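Local coordinates for broad specificity aminotransferase (Leishmania mexicana, PDB 4WB0) that transfers amino groups between amino acids and 2-oxo acids with relaxed substrate selectivity, using pyridoxal 5'-phosphate as its cofactor, at the interface of chains B and A. Residues are numbered along the deposited sequence; one frame, centred on the assembly and turned at random. Chains: chain A, Broad specificity aminotransferase; chain B, Broad specificity aminotransferase.

Contact 1: the interface of chains B and A. Residues chain B 11-12, 15; chain A 123, 126, 219, 250, 273.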
# COMPACT_ATOMS: atom_id res chain seq x y z
N THR B 11 13.36 27.06 -2.86
CA THR B 11 13.05 25.63 -2.96
C THR B 11 13.73 24.99 -4.16
O THR B 11 14.16 23.84 -4.09
CB THR B 11 11.51 25.35 -3.01
OG1 THR B 11 10.84 26.15 -3.99
CG2 THR B 11 10.89 25.60 -1.65
N THR B 12 13.88 25.72 -5.26
CA THR B 12 14.58 25.18 -6.43
C THR B 12 16.00 24.72 -6.08
O THR B 12 16.42 23.65 -6.49
CB THR B 12 14.67 26.23 -7.55
OG1 THR B 12 13.34 26.67 -7.88
CG2 THR B 12 15.36 25.65 -8.79
N TRP B 15 15.87 21.46 -3.93
CA TRP B 15 15.62 20.26 -4.72
C TRP B 15 16.84 19.91 -5.55
O TRP B 15 17.16 18.73 -5.72
CB TRP B 15 14.40 20.42 -5.62
CG TRP B 15 13.12 20.29 -4.85
CD1 TRP B 15 12.35 21.31 -4.40
CD2 TRP B 15 12.49 19.07 -4.41
NE1 TRP B 15 11.25 20.81 -3.72
CE2 TRP B 15 11.32 19.44 -3.71
CE3 TRP B 15 12.79 17.70 -4.55
CZ2 TRP B 15 10.45 18.51 -3.15
CZ3 TRP B 15 11.92 16.76 -3.98
CH2 TRP B 15 10.76 17.17 -3.30
N LEU A 123 10.33 14.40 1.28
CA LEU A 123 10.80 15.71 1.70
C LEU A 123 11.96 15.65 2.70
O LEU A 123 12.70 16.61 2.78
CB LEU A 123 9.64 16.53 2.28
CG LEU A 123 8.62 17.06 1.25
CD1 LEU A 123 7.43 17.71 1.91
CD2 LEU A 123 9.31 18.07 0.37
N VAL A 126 15.25 16.30 1.08
CA VAL A 126 15.49 17.69 0.63
C VAL A 126 15.63 18.65 1.80
O VAL A 126 16.37 19.61 1.73
CB VAL A 126 14.33 18.17 -0.25
CG1 VAL A 126 14.58 19.54 -0.79
CG2 VAL A 126 14.10 17.19 -1.36
N GLN A 219 8.40 25.46 1.35
CA GLN A 219 7.91 24.37 0.49
C GLN A 219 6.43 24.14 0.73
O GLN A 219 5.97 23.96 1.88
CB GLN A 219 8.68 23.09 0.76
CG GLN A 219 8.08 21.82 0.08
CD GLN A 219 8.40 21.79 -1.39
OE1 GLN A 219 9.56 21.97 -1.78
NE2 GLN A 219 7.38 21.63 -2.21
N GLU A 250 7.13 25.43 -6.53
CA GLU A 250 7.37 24.00 -6.77
C GLU A 250 6.44 23.15 -5.91
O GLU A 250 6.80 22.70 -4.81
CB GLU A 250 8.83 23.66 -6.49
CG GLU A 250 9.74 24.22 -7.57
CD GLU A 250 11.18 24.30 -7.14
OE1 GLU A 250 11.45 24.56 -5.94
OE2 GLU A 250 12.05 24.12 -8.03
N LEU A 273 5.28 16.47 -8.20
CA LEU A 273 6.11 17.59 -7.89
C LEU A 273 6.37 18.38 -9.16
O LEU A 273 6.80 17.82 -10.18
CB LEU A 273 7.48 17.14 -7.33
CG LEU A 273 8.48 18.24 -7.12
CD1 LEU A 273 7.98 19.11 -5.94
CD2 LEU A 273 9.85 17.66 -6.88
O HOH W 1 8.39 26.88 -4.10

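Contact 2: the interface of chains B and A. Residues chain B 74-77; chain A 262-265.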
# COMPACT_ATOMS: atom_id res chain seq x y z
N ASN B 74 -19.98 -2.84 -2.52
CA ASN B 74 -19.79 -1.41 -2.59
C ASN B 74 -18.27 -1.13 -2.55
O ASN B 74 -17.46 -2.07 -2.56
CB ASN B 74 -20.54 -0.70 -1.43
CG ASN B 74 -20.02 -1.13 -0.01
OD1 ASN B 74 -18.80 -1.30 0.21
ND2 ASN B 74 -20.98 -1.34 0.96
N TYR B 75 -17.91 0.16 -2.53
CA TYR B 75 -16.48 0.56 -2.49
C TYR B 75 -16.11 1.28 -1.25
O TYR B 75 -15.15 2.08 -1.25
CB TYR B 75 -16.13 1.46 -3.66
CG TYR B 75 -16.36 0.78 -4.98
CD1 TYR B 75 -15.40 -0.05 -5.53
CD2 TYR B 75 -17.52 0.97 -5.66
CE1 TYR B 75 -15.61 -0.70 -6.76
CE2 TYR B 75 -17.77 0.33 -6.88
CZ TYR B 75 -16.81 -0.49 -7.43
OH TYR B 75 -17.05 -1.10 -8.66
N GLU B 76 -16.84 1.01 -0.17
CA GLU B 76 -16.64 1.74 1.05
C GLU B 76 -15.29 1.28 1.65
O GLU B 76 -14.83 0.17 1.39
CB GLU B 76 -17.80 1.50 2.03
CG GLU B 76 -19.12 2.01 1.49
CD GLU B 76 -19.07 3.50 1.18
OE1 GLU B 76 -18.69 4.29 2.08
OE2 GLU B 76 -19.48 3.91 0.07
N TYR B 77 -14.65 2.16 2.38
CA TYR B 77 -13.42 1.79 3.06
C TYR B 77 -13.51 0.44 3.77
O TYR B 77 -14.43 0.24 4.57
CB TYR B 77 -13.06 2.79 4.15
CG TYR B 77 -12.54 4.14 3.70
CD1 TYR B 77 -11.39 4.25 2.91
CD2 TYR B 77 -13.18 5.29 4.07
CE1 TYR B 77 -10.92 5.51 2.52
CE2 TYR B 77 -12.72 6.54 3.68
CZ TYR B 77 -11.58 6.64 2.92
OH TYR B 77 -11.16 7.90 2.53
N GLY A 262 -15.66 7.91 -5.56
CA GLY A 262 -16.21 6.89 -4.69
C GLY A 262 -15.36 5.62 -4.58
O GLY A 262 -15.87 4.56 -4.21
N LEU A 263 -14.07 5.74 -4.89
CA LEU A 263 -13.19 4.57 -4.93
C LEU A 263 -12.43 4.37 -3.62
O LEU A 263 -11.24 4.02 -3.63
CB LEU A 263 -12.18 4.67 -6.09
CG LEU A 263 -12.84 4.57 -7.45
CD1 LEU A 263 -11.87 4.83 -8.57
CD2 LEU A 263 -13.49 3.23 -7.67
N TYR A 264 -13.14 4.51 -2.52
CA TYR A 264 -12.51 4.49 -1.20
C TYR A 264 -11.68 3.22 -1.03
O TYR A 264 -10.54 3.26 -0.58
CB TYR A 264 -13.57 4.58 -0.11
CG TYR A 264 -14.50 5.76 -0.19
CD1 TYR A 264 -15.68 5.70 -0.91
CD2 TYR A 264 -14.19 6.95 0.49
CE1 TYR A 264 -16.56 6.80 -0.98
CE2 TYR A 264 -15.08 8.08 0.43
CZ TYR A 264 -16.26 7.99 -0.32
OH TYR A 264 -17.13 9.11 -0.40
N SER A 265 -12.29 2.11 -1.40
CA SER A 265 -11.72 0.77 -1.20
C SER A 265 -10.62 0.35 -2.16
O SER A 265 -9.93 -0.65 -1.89
CB SER A 265 -12.83 -0.28 -1.28
OG SER A 265 -13.38 -0.34 -2.59

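Contact 1: the interface of chains B and A
B:Trp15 carries its indole beside its own backbone N (chi1 -77°), which points the ring into a slot of chain A, while A:Gln219 bends at chi2 (76°) to turn its amide toward the indole N-H. The two flat groups stand almost perpendicular, and NE1 of B:Trp15 donates to the amide oxygen OE1 of A:Gln219 at 2.8 Å, the donor tilted well out of the amide's carbonyl plane and the oxygen more modestly out of the indole plane. A methyl closes on each face of the six-membered ring: CG2 of A:Val126 lies 3.4 Å from CZ3 of B:Trp15, and CD2 of A:Leu273 presses on the opposite face, 3.7 Å from that same CZ3. The ring is thus clamped from both sides and fixed in rotation by its N-H.

One turn earlier, the start of helix 11-16 is held by the carboxylate of A:Glu250. OG1 of B:Thr11 donates to OE1 of A:Glu250 on its anti side (2.6 Å), and OG1 of B:Thr12 reaches OE2 of A:Glu250 from above the carboxylate plane (2.9 Å). The helix N-terminus probably favours the negative charge. A water links B:Thr11 OG1 to the backbone N of A:Glu250. This N-terminal arm wraps onto the partner subunit of the homodimer, as in related aminotransferases. Behind the indole's partner, NE2 of A:Gln219 donates to the carbonyl O of A:Glu250 (2.9 Å), steadying the amide whose oxygen B:Trp15 uses.

Contact 2: the interface of chains B and A
The loop of chain B between helices 59-71 and 84-95 meets the loop of chain A between strands 252-256 and 268-274. B:Tyr75 lends its backbone to the contact: its carbonyl O accepts from the backbone N of A:Ser265 at 2.9 Å, with the donor above the carbonyl plane rather than in it. The hydroxyl OG of A:Ser265, turned between its own backbone N and carbonyl carbon (chi1 66°), adds a weak second hydrogen bond to this oxygen at 3.3 Å. CB of A:Tyr264 also packs against it, and the oxygen lies at the edge of the A:Tyr264 ring, so polar and apolar groups of one short segment gather round a single carbonyl. CB of B:Tyr75 rests against the carbonyl O of A:Gly262, 3.2 Å away.

Two residues along, the aromatic pair takes over. The rings of B:Tyr77 and A:Tyr264 meet edge to face, their planes 67° apart and their centroids separated by 5.1 Å. The edge is that of A:Tyr264, whose CD2 comes to 3.5 Å from CE2 of B:Tyr77. CB of A:Tyr264 sits over the same face of the B:Tyr77 ring, toward its rim, so that one tyrosine presses both its methylene and its ring edge on the other. Within chain B, the turn is braced by the backbone N of B:Glu76, which donates to the side-chain OD1 of B:Asn74 at 3.1 Å and probably helps to hold the peptide whose carbonyl O belongs to B:Tyr75.

The chain A segment closely follows the lysine that forms the Schiff base with the cofactor in this family, and B:Tyr77 corresponds to the tyrosine that reaches the cofactor phosphate of the neighbouring subunit. The contact therefore probably helps to build the active site that the homodimer shares across its interface.

Contact 1 and contact 2 are about 32 Å apart, measured between the centres of their C-alpha atoms, and share no residue. Chain A nevertheless connects them through neighbouring elements: the loop used in contact 2 follows strand 252-256 and leads into strand 268-274, whereas contact 1 uses the residues just before the first of these strands and near the end of the second. Chain B thus touches both ends of this region, with its N-terminal arm at the periphery and an inner loop beside the probable active site. Contact 1 would chiefly secure the homodimer, contact 2 chiefly shape its catalytic interface.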